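Side-chain contacts in protein B (Streptococcus agalactiae, PDB 5H6I), which acts as a secreted pore-forming toxin that permeabilises membranes and is also classed among the bacterial Fc-binding proteins: residues Glu76-Ser81 against Gly96-Ala101; Asp46-Gln51 against Asp104-Ile109; Lys196-Asn199 against Val205-Thr208; Trp187-Thr192 against Lys211-Ala216. All blocks are in the same frame, centred on the assembly; numbering follows the deposited sequence.

Contact 1. Residues Glu76-Ser81 against Gly96-Ala101; sequences EKLKTS and GSRVEA
Leu78 and Arg98 are turned the same way at chi1 (-67° and -57°): each sets CG anti to the carbonyl carbon and beside the backbone N, and the two side chains meet at about a right angle. They join consecutive, antiparallel helices, 65-84 and 93-115, of the N-terminal five-helix bundle, inside the region assigned to binding the IgG constant region. Leu78 CD2 does most of the touching, lying 3.8 Å from Arg98 CB and also 3.8 Å from Arg98 CD, so a single methyl rests on the aliphatic part of the arginine. Beyond CG the arginine runs extended to NE and carries its charged end away from Leu78, where NH1 is hydrogen-bonded to Ile138 O. The aliphatic part of Arg98 thus lies between the helices, while its polar end reaches helix 121-139. The other branch, Leu78 CD1, approaches Val99 CG2 more loosely, at 4.4 Å. Leu45 touches both Leu78 and Val99, so helix 35-58 packs against the same two side chains, and all three residues of the contact are buried. On the exposed side of helix 65-84 Thr80 bonds back within the helix: Glu76 O takes the backbone N-H of Thr80 and also its OG1, at 2.8 Å, with the hydroxyl tilted 29° from the carbonyl plane.

Contact 2. Residues Asp46-Gln51 against Asp104-Ile109; sequences DQDSIQ and DVIEAI
Asp48 is the first residue of 46-51 to touch the other helix, meeting the end of Ile106. Its CG is anti to the carbonyl carbon (chi1 -56°), which brings the side chain obliquely across the end of the isoleucine: Asp48 OD1 stands 3.7 Å from Ile106 CD1, and Asp48 CB stands 3.9 Å from the same methyl. The carboxylate has its polar partner elsewhere, in a salt bridge from OD1 to Lys44 NZ, one turn earlier on helix 35-58. Ser49 points away from 104-109 and touches Val75 and Lys79 of helix 65-84. At Gln51 the chain comes back to Ile106. Here CG is anti to the backbone N (chi1 -161°), and the side chain continues extended, reaching the second branch of the isoleucine. Gln51 CG lies 3.8 Å and Gln51 NE2 3.4 Å from Ile106 CG2, so the methyl is met along the length of the glutamine and by its amide nitrogen. Ile106 CD1 thus meets chiefly Asp48 and also the base of Gln51, while CG2 meets Gln51. The two helices, 35-58 and 93-115, run in the same direction here and are not consecutive in the five-helix bundle; Leu52 and Ile55 of helix 35-58 also touch Ile106. Across 46-51 and 104-109 every approach joins a methyl to a polar side chain. The attraction is consequently van der Waals in kind; Ile106 probably shields one side of the buried Asp48 carboxylate from water, and the salt bridge to Lys44 would help to offset its charge.

Contact 3. Residues Lys196-Asn199 against Val205-Thr208; sequences KVLN and VYNT
Val197 forms the buried half of this contact, and Leu198, the next residue, the exposed half. On the inner side Val197 directs CG1, anti to the backbone N (chi1 177°), into the start of the following helix. That one methyl lies 4.0 Å from Val205 CG1 and 4.1 Å from Tyr206 CA, with Tyr206 CB a little farther off, so it sits against two successive residues. The two valine side chains meet at about a right angle. Helix 227-245 closes this side: Leu245 touches Val197, and Ala244 touches Val205. The contact lies at the turn of a helical hairpin, where the chain leaves helix 179-196, passes through a short loop and enters helix 203-220, with the third helix of the C-terminal three-helix bundle packed against both segments. The two segments fall in successive 11-residue sequence repeats, 189-199 and 200-210. On the outer side Leu198 and Tyr206 lie side by side and point the same way; each has its CG anti to the backbone N. Leu198 CD1 comes within 3.6 Å of Tyr206 CE2 and 3.9 Å of Tyr206 CD2, approaching the ring obliquely. The leucine's own backbone joins in, with Leu198 CA 4.0 Å from Tyr206 CD2. This pair contains the shortest approach of the contact, yet Leu198 remains exposed and Tyr206 is only partly buried; in the crystal both residues also touch a neighbouring molecule.

Contact 4. Residues Trp187-Thr192 against Lys211-Ala216; sequences WNTRFT and KAITHA
In the C-terminal three-helix bundle, helices 179-196 and 203-220 run antiparallel, and Ile213 of the second enters between Thr189 and Arg190 of the first. Its two branches divide the work. Ile213 CG2 lies 3.5 Å from Arg190 NE and 4.0 Å from Arg190 NH2, reaching the guanidinium obliquely. Ile213 CD1 goes deeper, to 4.2 Å from Thr189 CG2 and an equal distance from Arg190 CG. Thr189 turns its methyl inward by holding CG2 anti to the backbone N, which leaves OG1 on the other side, hydrogen-bonded to Glu185 O one turn earlier. Thr189 and Ile213 slide past each other in opposite directions, and Leu237 and Leu241 of helix 227-245 also touch the threonine. Arg190 is extended from CG to NE and carries its guanidinium past Ile213 CG2 to Trp187. There NH1 stands 3.1 Å above one face of the Trp187 ring, offset toward the rim. A sulfate ion, probably from the crystallisation liquor, lies about 3 Å from the Arg190 side chain. A buried isoleucine is thus flanked by a threonine methyl and an arginine chain, and the contact is helix-helix packing of the antiparallel hairpin 179-196/203-220 in the C-terminal three-helix bundle.

From the N terminus, helix 35-58 opens the largest loop, which contact 2 closes when helix 93-115 returns beside it. Contact 1 lies within that loop, closing the hairpin of helices 65-84 and 93-115. The two share helix 93-115, have centres about 12 Å apart and are joined directly by the salt bridge of Lys79 NZ to Asp46 OD1 (3.0 Å). After helices 121-139 and 145-163 the chain enters the C-terminal bundle. There contact 4 closes the hairpin of helices 179-196 and 203-220, and contact 3 lies within it at the turn. The two pairs follow in series without touching; contacts 2 and 4 are about 17 Å apart at their nearest atoms.

Contact 1. Residues Glu76-Ser81 against Gly96-Ala101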
# COMPACT_ATOMS: atom_id res chain seq x y z
N GLU A 76 -4.59 12.63 -11.48
CA GLU A 76 -5.60 13.62 -11.84
C GLU A 76 -5.02 14.74 -12.69
O GLU A 76 -5.72 15.25 -13.58
CB GLU A 76 -6.24 14.19 -10.57
CG GLU A 76 -7.76 14.27 -10.64
CD GLU A 76 -8.39 12.98 -11.12
OE1 GLU A 76 -9.22 13.04 -12.05
OE2 GLU A 76 -8.06 11.91 -10.57
N LYS A 77 -3.77 15.14 -12.45
CA LYS A 77 -3.18 16.21 -13.25
C LYS A 77 -2.81 15.72 -14.65
O LYS A 77 -2.77 16.51 -15.59
CB LYS A 77 -1.96 16.79 -12.53
CG LYS A 77 -0.62 16.42 -13.14
CD LYS A 77 0.52 17.17 -12.47
CE LYS A 77 0.49 18.65 -12.80
NZ LYS A 77 1.62 19.38 -12.16
N LEU A 78 -2.54 14.42 -14.80
CA LEU A 78 -2.31 13.87 -16.13
C LEU A 78 -3.62 13.74 -16.90
O LEU A 78 -3.66 14.00 -18.11
CB LEU A 78 -1.60 12.52 -16.03
CG LEU A 78 -0.17 12.52 -15.50
CD1 LEU A 78 0.21 11.14 -14.98
CD2 LEU A 78 0.82 12.97 -16.57
N LYS A 79 -4.69 13.34 -16.21
CA LYS A 79 -6.00 13.26 -16.85
C LYS A 79 -6.47 14.64 -17.31
O LYS A 79 -6.98 14.79 -18.42
CB LYS A 79 -7.02 12.64 -15.89
CG LYS A 79 -7.09 11.13 -15.94
CD LYS A 79 -8.37 10.63 -15.28
CE LYS A 79 -8.07 9.73 -14.09
NZ LYS A 79 -9.29 9.44 -13.29
N THR A 80 -6.31 15.64 -16.45
CA THR A 80 -6.70 17.00 -16.82
C THR A 80 -5.87 17.51 -17.99
O THR A 80 -6.39 18.22 -18.86
CB THR A 80 -6.56 17.93 -15.61
OG1 THR A 80 -7.27 17.38 -14.50
CG2 THR A 80 -7.12 19.31 -15.93
N SER A 81 -4.59 17.15 -18.04
CA SER A 81 -3.75 17.56 -19.16
C SER A 81 -4.16 16.85 -20.45
O SER A 81 -4.21 17.47 -21.52
CB SER A 81 -2.28 17.28 -18.85
OG SER A 81 -1.44 17.79 -19.88
N GLY A 96 3.13 9.96 -21.99
CA GLY A 96 3.10 8.52 -21.91
C GLY A 96 4.13 7.97 -20.95
O GLY A 96 3.87 7.00 -20.23
N SER A 97 5.32 8.59 -20.93
CA SER A 97 6.36 8.16 -20.00
C SER A 97 5.95 8.41 -18.55
O SER A 97 6.39 7.68 -17.65
CB SER A 97 7.67 8.89 -20.31
OG SER A 97 7.99 8.78 -21.69
N ARG A 98 5.11 9.42 -18.31
CA ARG A 98 4.62 9.66 -16.96
C ARG A 98 3.54 8.65 -16.57
O ARG A 98 3.47 8.22 -15.42
CB ARG A 98 4.08 11.08 -16.84
CG ARG A 98 5.11 12.15 -17.19
CD ARG A 98 4.50 13.54 -17.23
NE ARG A 98 5.48 14.54 -17.66
CZ ARG A 98 6.37 15.11 -16.86
NH1 ARG A 98 6.41 14.78 -15.57
NH2 ARG A 98 7.22 16.00 -17.34
N VAL A 99 2.69 8.26 -17.53
CA VAL A 99 1.67 7.26 -17.26
C VAL A 99 2.30 5.90 -17.00
O VAL A 99 1.89 5.16 -16.10
CB VAL A 99 0.65 7.21 -18.41
CG1 VAL A 99 -0.22 5.97 -18.31
CG2 VAL A 99 -0.20 8.47 -18.43
N GLU A 100 3.33 5.55 -17.78
CA GLU A 100 4.01 4.27 -17.59
C GLU A 100 4.72 4.21 -16.24
O GLU A 100 4.71 3.17 -15.57
CB GLU A 100 4.99 4.02 -18.73
CG GLU A 100 4.35 3.78 -20.08
CD GLU A 100 5.32 3.95 -21.22
OE1 GLU A 100 6.39 4.55 -21.01
OE2 GLU A 100 5.01 3.48 -22.34
N ALA A 101 5.34 5.32 -15.83
CA ALA A 101 6.04 5.35 -14.56
C ALA A 101 5.10 5.20 -13.37
O ALA A 101 5.55 4.85 -12.28
CB ALA A 101 6.84 6.65 -14.42

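Contact 2. Residues Asp46-Gln51 against Asp104-Ile109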
# COMPACT_ATOMS: atom_id res chain seq x y z
N ASP A 46 -7.33 5.45 -15.42
CA ASP A 46 -8.45 4.99 -14.61
C ASP A 46 -8.13 3.67 -13.92
O ASP A 46 -8.61 3.43 -12.80
CB ASP A 46 -9.70 4.84 -15.48
CG ASP A 46 -10.39 6.17 -15.73
OD1 ASP A 46 -9.88 7.20 -15.23
OD2 ASP A 46 -11.43 6.19 -16.42
N GLN A 47 -7.34 2.80 -14.56
CA GLN A 47 -6.89 1.59 -13.89
C GLN A 47 -5.98 1.92 -12.71
O GLN A 47 -6.08 1.31 -11.65
CB GLN A 47 -6.17 0.68 -14.89
CG GLN A 47 -5.42 -0.49 -14.26
CD GLN A 47 -4.61 -1.28 -15.27
OE1 GLN A 47 -4.66 -1.01 -16.47
NE2 GLN A 47 -3.86 -2.26 -14.78
N ASP A 48 -5.09 2.90 -12.89
CA ASP A 48 -4.22 3.31 -11.79
C ASP A 48 -5.00 4.03 -10.70
O ASP A 48 -4.73 3.84 -9.51
CB ASP A 48 -3.10 4.22 -12.32
CG ASP A 48 -2.30 3.56 -13.43
OD1 ASP A 48 -2.33 2.32 -13.54
OD2 ASP A 48 -1.64 4.30 -14.20
N SER A 49 -5.99 4.85 -11.08
CA SER A 49 -6.78 5.57 -10.09
C SER A 49 -7.53 4.61 -9.18
O SER A 49 -7.64 4.84 -7.97
CB SER A 49 -7.75 6.52 -10.78
OG SER A 49 -8.39 7.37 -9.85
N ILE A 50 -8.05 3.51 -9.74
CA ILE A 50 -8.70 2.50 -8.92
C ILE A 50 -7.67 1.70 -8.13
O ILE A 50 -7.89 1.37 -6.96
CB ILE A 50 -9.58 1.59 -9.80
CG1 ILE A 50 -10.76 2.38 -10.38
CG2 ILE A 50 -10.07 0.38 -9.02
CD1 ILE A 50 -11.64 3.01 -9.32
N GLN A 51 -6.54 1.39 -8.76
CA GLN A 51 -5.50 0.63 -8.07
C GLN A 51 -4.86 1.44 -6.95
O GLN A 51 -4.44 0.87 -5.94
CB GLN A 51 -4.44 0.16 -9.06
CG GLN A 51 -3.58 -0.98 -8.57
CD GLN A 51 -3.01 -1.81 -9.70
OE1 GLN A 51 -3.34 -1.59 -10.87
NE2 GLN A 51 -2.15 -2.77 -9.37
N ASP A 104 5.15 1.61 -12.50
CA ASP A 104 6.33 1.32 -11.69
C ASP A 104 6.16 1.81 -10.26
O ASP A 104 6.70 1.20 -9.33
CB ASP A 104 7.57 1.95 -12.33
CG ASP A 104 7.91 1.34 -13.68
OD1 ASP A 104 8.33 0.17 -13.71
OD2 ASP A 104 7.75 2.04 -14.70
N VAL A 105 5.41 2.90 -10.07
CA VAL A 105 5.09 3.35 -8.71
C VAL A 105 4.24 2.30 -8.00
O VAL A 105 4.54 1.89 -6.88
CB VAL A 105 4.38 4.71 -8.76
CG1 VAL A 105 3.68 4.99 -7.43
CG2 VAL A 105 5.36 5.82 -9.08
N ILE A 106 3.17 1.85 -8.66
CA ILE A 106 2.29 0.85 -8.06
C ILE A 106 3.05 -0.46 -7.83
O ILE A 106 2.89 -1.09 -6.78
CB ILE A 106 1.05 0.63 -8.95
CG1 ILE A 106 0.27 1.94 -9.11
CG2 ILE A 106 0.16 -0.46 -8.37
CD1 ILE A 106 -0.81 1.88 -10.16
N GLU A 107 3.88 -0.86 -8.79
CA GLU A 107 4.61 -2.12 -8.65
C GLU A 107 5.58 -2.07 -7.48
O GLU A 107 5.80 -3.08 -6.80
CB GLU A 107 5.36 -2.44 -9.95
CG GLU A 107 4.65 -3.45 -10.83
CD GLU A 107 5.13 -3.39 -12.27
OE1 GLU A 107 4.31 -3.64 -13.17
OE2 GLU A 107 6.32 -3.10 -12.49
N ALA A 108 6.18 -0.90 -7.22
CA ALA A 108 7.08 -0.77 -6.08
C ALA A 108 6.33 -0.86 -4.76
O ALA A 108 6.88 -1.35 -3.77
CB ALA A 108 7.85 0.54 -6.17
N ILE A 109 5.08 -0.39 -4.73
CA ILE A 109 4.32 -0.43 -3.48
C ILE A 109 3.87 -1.85 -3.16
O ILE A 109 3.98 -2.31 -2.02
CB ILE A 109 3.12 0.54 -3.56
CG1 ILE A 109 3.62 1.97 -3.75
CG2 ILE A 109 2.27 0.42 -2.31
CD1 ILE A 109 2.66 2.86 -4.49

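Contact 3. Residues Lys196-Asn199 against Val205-Thr208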
# COMPACT_ATOMS: atom_id res chain seq x y z
N LYS A 196 -20.92 -15.71 11.53
CA LYS A 196 -21.01 -17.02 12.17
C LYS A 196 -21.29 -16.96 13.66
O LYS A 196 -21.51 -18.02 14.26
CB LYS A 196 -19.72 -17.81 11.93
CG LYS A 196 -19.81 -18.87 10.84
CD LYS A 196 -19.67 -18.25 9.46
CE LYS A 196 -19.83 -19.29 8.36
NZ LYS A 196 -18.87 -20.41 8.52
N VAL A 197 -21.27 -15.79 14.29
CA VAL A 197 -21.37 -15.70 15.74
C VAL A 197 -22.49 -14.75 16.15
O VAL A 197 -23.20 -15.00 17.13
CB VAL A 197 -20.03 -15.26 16.36
CG1 VAL A 197 -20.16 -15.09 17.86
CG2 VAL A 197 -18.94 -16.26 16.03
N LEU A 198 -22.66 -13.65 15.40
CA LEU A 198 -23.54 -12.57 15.80
C LEU A 198 -24.95 -13.07 16.12
O LEU A 198 -25.43 -12.92 17.25
CB LEU A 198 -23.59 -11.50 14.71
CG LEU A 198 -24.54 -10.32 14.93
CD1 LEU A 198 -24.32 -9.69 16.29
CD2 LEU A 198 -24.36 -9.28 13.82
N ASN A 199 -25.62 -13.65 15.14
CA ASN A 199 -26.98 -14.15 15.32
C ASN A 199 -27.04 -15.66 15.50
O ASN A 199 -28.13 -16.23 15.50
CB ASN A 199 -27.86 -13.73 14.14
CG ASN A 199 -28.81 -12.61 14.49
OD1 ASN A 199 -29.80 -12.82 15.19
ND2 ASN A 199 -28.52 -11.41 14.02
N VAL A 205 -21.17 -15.36 24.23
CA VAL A 205 -20.11 -15.78 23.32
C VAL A 205 -19.68 -14.61 22.45
O VAL A 205 -18.48 -14.38 22.23
CB VAL A 205 -20.58 -16.99 22.49
CG1 VAL A 205 -19.70 -17.16 21.26
CG2 VAL A 205 -20.57 -18.25 23.33
N TYR A 206 -20.64 -13.85 21.93
CA TYR A 206 -20.33 -12.65 21.17
C TYR A 206 -19.56 -11.64 22.02
O TYR A 206 -18.64 -10.97 21.53
CB TYR A 206 -21.61 -12.02 20.63
CG TYR A 206 -21.42 -10.73 19.87
CD1 TYR A 206 -21.43 -9.50 20.53
CD2 TYR A 206 -21.26 -10.73 18.49
CE1 TYR A 206 -21.26 -8.31 19.84
CE2 TYR A 206 -21.09 -9.54 17.79
CZ TYR A 206 -21.09 -8.34 18.47
OH TYR A 206 -20.92 -7.17 17.77
N ASN A 207 -19.92 -11.53 23.30
CA ASN A 207 -19.26 -10.56 24.17
C ASN A 207 -17.81 -10.95 24.45
O ASN A 207 -16.92 -10.09 24.44
CB ASN A 207 -20.04 -10.42 25.48
CG ASN A 207 -19.77 -9.11 26.19
OD1 ASN A 207 -18.92 -8.33 25.77
ND2 ASN A 207 -20.51 -8.86 27.26
N THR A 208 -17.56 -12.23 24.70
CA THR A 208 -16.19 -12.67 25.00
C THR A 208 -15.29 -12.54 23.77
O THR A 208 -14.11 -12.19 23.90
CB THR A 208 -16.19 -14.11 25.51
OG1 THR A 208 -16.87 -14.95 24.58
CG2 THR A 208 -16.88 -14.18 26.87

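Contact 4. Residues Trp187-Thr192 against Lys211-Ala216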
# COMPACT_ATOMS: atom_id res chain seq x y z
N TRP A 187 -9.78 -7.61 11.29
CA TRP A 187 -10.90 -7.47 10.38
C TRP A 187 -11.40 -8.81 9.87
O TRP A 187 -12.57 -8.95 9.51
CB TRP A 187 -10.52 -6.56 9.21
CG TRP A 187 -10.32 -5.13 9.62
CD1 TRP A 187 -9.15 -4.44 9.67
CD2 TRP A 187 -11.34 -4.21 10.04
NE1 TRP A 187 -9.37 -3.15 10.10
CE2 TRP A 187 -10.71 -2.99 10.33
CE3 TRP A 187 -12.73 -4.30 10.19
CZ2 TRP A 187 -11.41 -1.86 10.76
CZ3 TRP A 187 -13.43 -3.19 10.62
CH2 TRP A 187 -12.77 -1.99 10.90
N ASN A 188 -10.52 -9.82 9.83
CA ASN A 188 -10.96 -11.16 9.45
C ASN A 188 -11.80 -11.79 10.56
O ASN A 188 -12.76 -12.51 10.28
CB ASN A 188 -9.76 -12.04 9.12
CG ASN A 188 -9.23 -11.81 7.72
OD1 ASN A 188 -9.99 -11.46 6.82
ND2 ASN A 188 -7.93 -12.01 7.54
N THR A 189 -11.45 -11.52 11.82
CA THR A 189 -12.26 -12.01 12.93
C THR A 189 -13.56 -11.22 13.05
O THR A 189 -14.56 -11.76 13.53
CB THR A 189 -11.46 -11.94 14.23
OG1 THR A 189 -10.12 -12.39 13.99
CG2 THR A 189 -12.10 -12.82 15.29
N ARG A 190 -13.55 -9.96 12.63
CA ARG A 190 -14.78 -9.17 12.64
C ARG A 190 -15.75 -9.63 11.57
O ARG A 190 -16.97 -9.60 11.79
CB ARG A 190 -14.44 -7.69 12.46
CG ARG A 190 -14.06 -7.00 13.75
CD ARG A 190 -13.25 -5.74 13.51
NE ARG A 190 -12.97 -5.06 14.77
CZ ARG A 190 -12.51 -3.81 14.88
NH1 ARG A 190 -12.27 -3.10 13.79
NH2 ARG A 190 -12.30 -3.28 16.07
N PHE A 191 -15.24 -10.08 10.43
CA PHE A 191 -16.10 -10.55 9.35
C PHE A 191 -16.74 -11.89 9.71
O PHE A 191 -17.95 -12.07 9.53
CB PHE A 191 -15.29 -10.67 8.06
CG PHE A 191 -16.00 -11.39 6.95
CD1 PHE A 191 -17.07 -10.81 6.30
CD2 PHE A 191 -15.58 -12.65 6.56
CE1 PHE A 191 -17.73 -11.47 5.28
CE2 PHE A 191 -16.23 -13.32 5.54
CZ PHE A 191 -17.30 -12.73 4.90
N THR A 192 -15.95 -12.83 10.23
CA THR A 192 -16.49 -14.13 10.62
C THR A 192 -17.40 -14.02 11.84
O THR A 192 -18.31 -14.84 12.00
CB THR A 192 -15.35 -15.11 10.89
OG1 THR A 192 -14.38 -15.01 9.84
CG2 THR A 192 -15.87 -16.54 10.94
N LYS A 211 -14.27 -9.02 23.33
CA LYS A 211 -13.23 -8.61 24.27
C LYS A 211 -11.84 -8.89 23.71
O LYS A 211 -10.92 -8.09 23.89
CB LYS A 211 -13.42 -9.31 25.61
CG LYS A 211 -14.60 -8.81 26.43
CD LYS A 211 -14.87 -9.71 27.62
CE LYS A 211 -16.10 -9.27 28.39
NZ LYS A 211 -16.45 -10.24 29.47
N ALA A 212 -11.68 -10.03 23.03
CA ALA A 212 -10.38 -10.37 22.46
C ALA A 212 -10.06 -9.50 21.25
O ALA A 212 -8.88 -9.20 21.00
CB ALA A 212 -10.34 -11.85 22.08
N ILE A 213 -11.07 -9.11 20.48
CA ILE A 213 -10.84 -8.20 19.36
C ILE A 213 -10.39 -6.84 19.87
O ILE A 213 -9.41 -6.27 19.37
CB ILE A 213 -12.11 -8.09 18.49
CG1 ILE A 213 -12.46 -9.44 17.87
CG2 ILE A 213 -11.92 -7.04 17.41
CD1 ILE A 213 -13.77 -9.45 17.12
N THR A 214 -11.09 -6.30 20.87
CA THR A 214 -10.68 -5.04 21.47
C THR A 214 -9.30 -5.14 22.11
O THR A 214 -8.52 -4.19 22.06
CB THR A 214 -11.72 -4.59 22.50
OG1 THR A 214 -12.99 -4.41 21.86
CG2 THR A 214 -11.30 -3.28 23.15
N HIS A 215 -8.98 -6.30 22.69
CA HIS A 215 -7.66 -6.48 23.29
C HIS A 215 -6.57 -6.51 22.22
O HIS A 215 -5.48 -5.97 22.43
CB HIS A 215 -7.63 -7.77 24.12
CG HIS A 215 -6.27 -8.11 24.64
ND1 HIS A 215 -5.41 -8.95 23.98
CD2 HIS A 215 -5.63 -7.73 25.77
CE1 HIS A 215 -4.29 -9.07 24.67
NE2 HIS A 215 -4.40 -8.34 25.77
N ALA A 216 -6.85 -7.14 21.07
CA ALA A 216 -5.88 -7.15 19.99
C ALA A 216 -5.65 -5.75 19.43
O ALA A 216 -4.53 -5.44 19.00
CB ALA A 216 -6.34 -8.10 18.88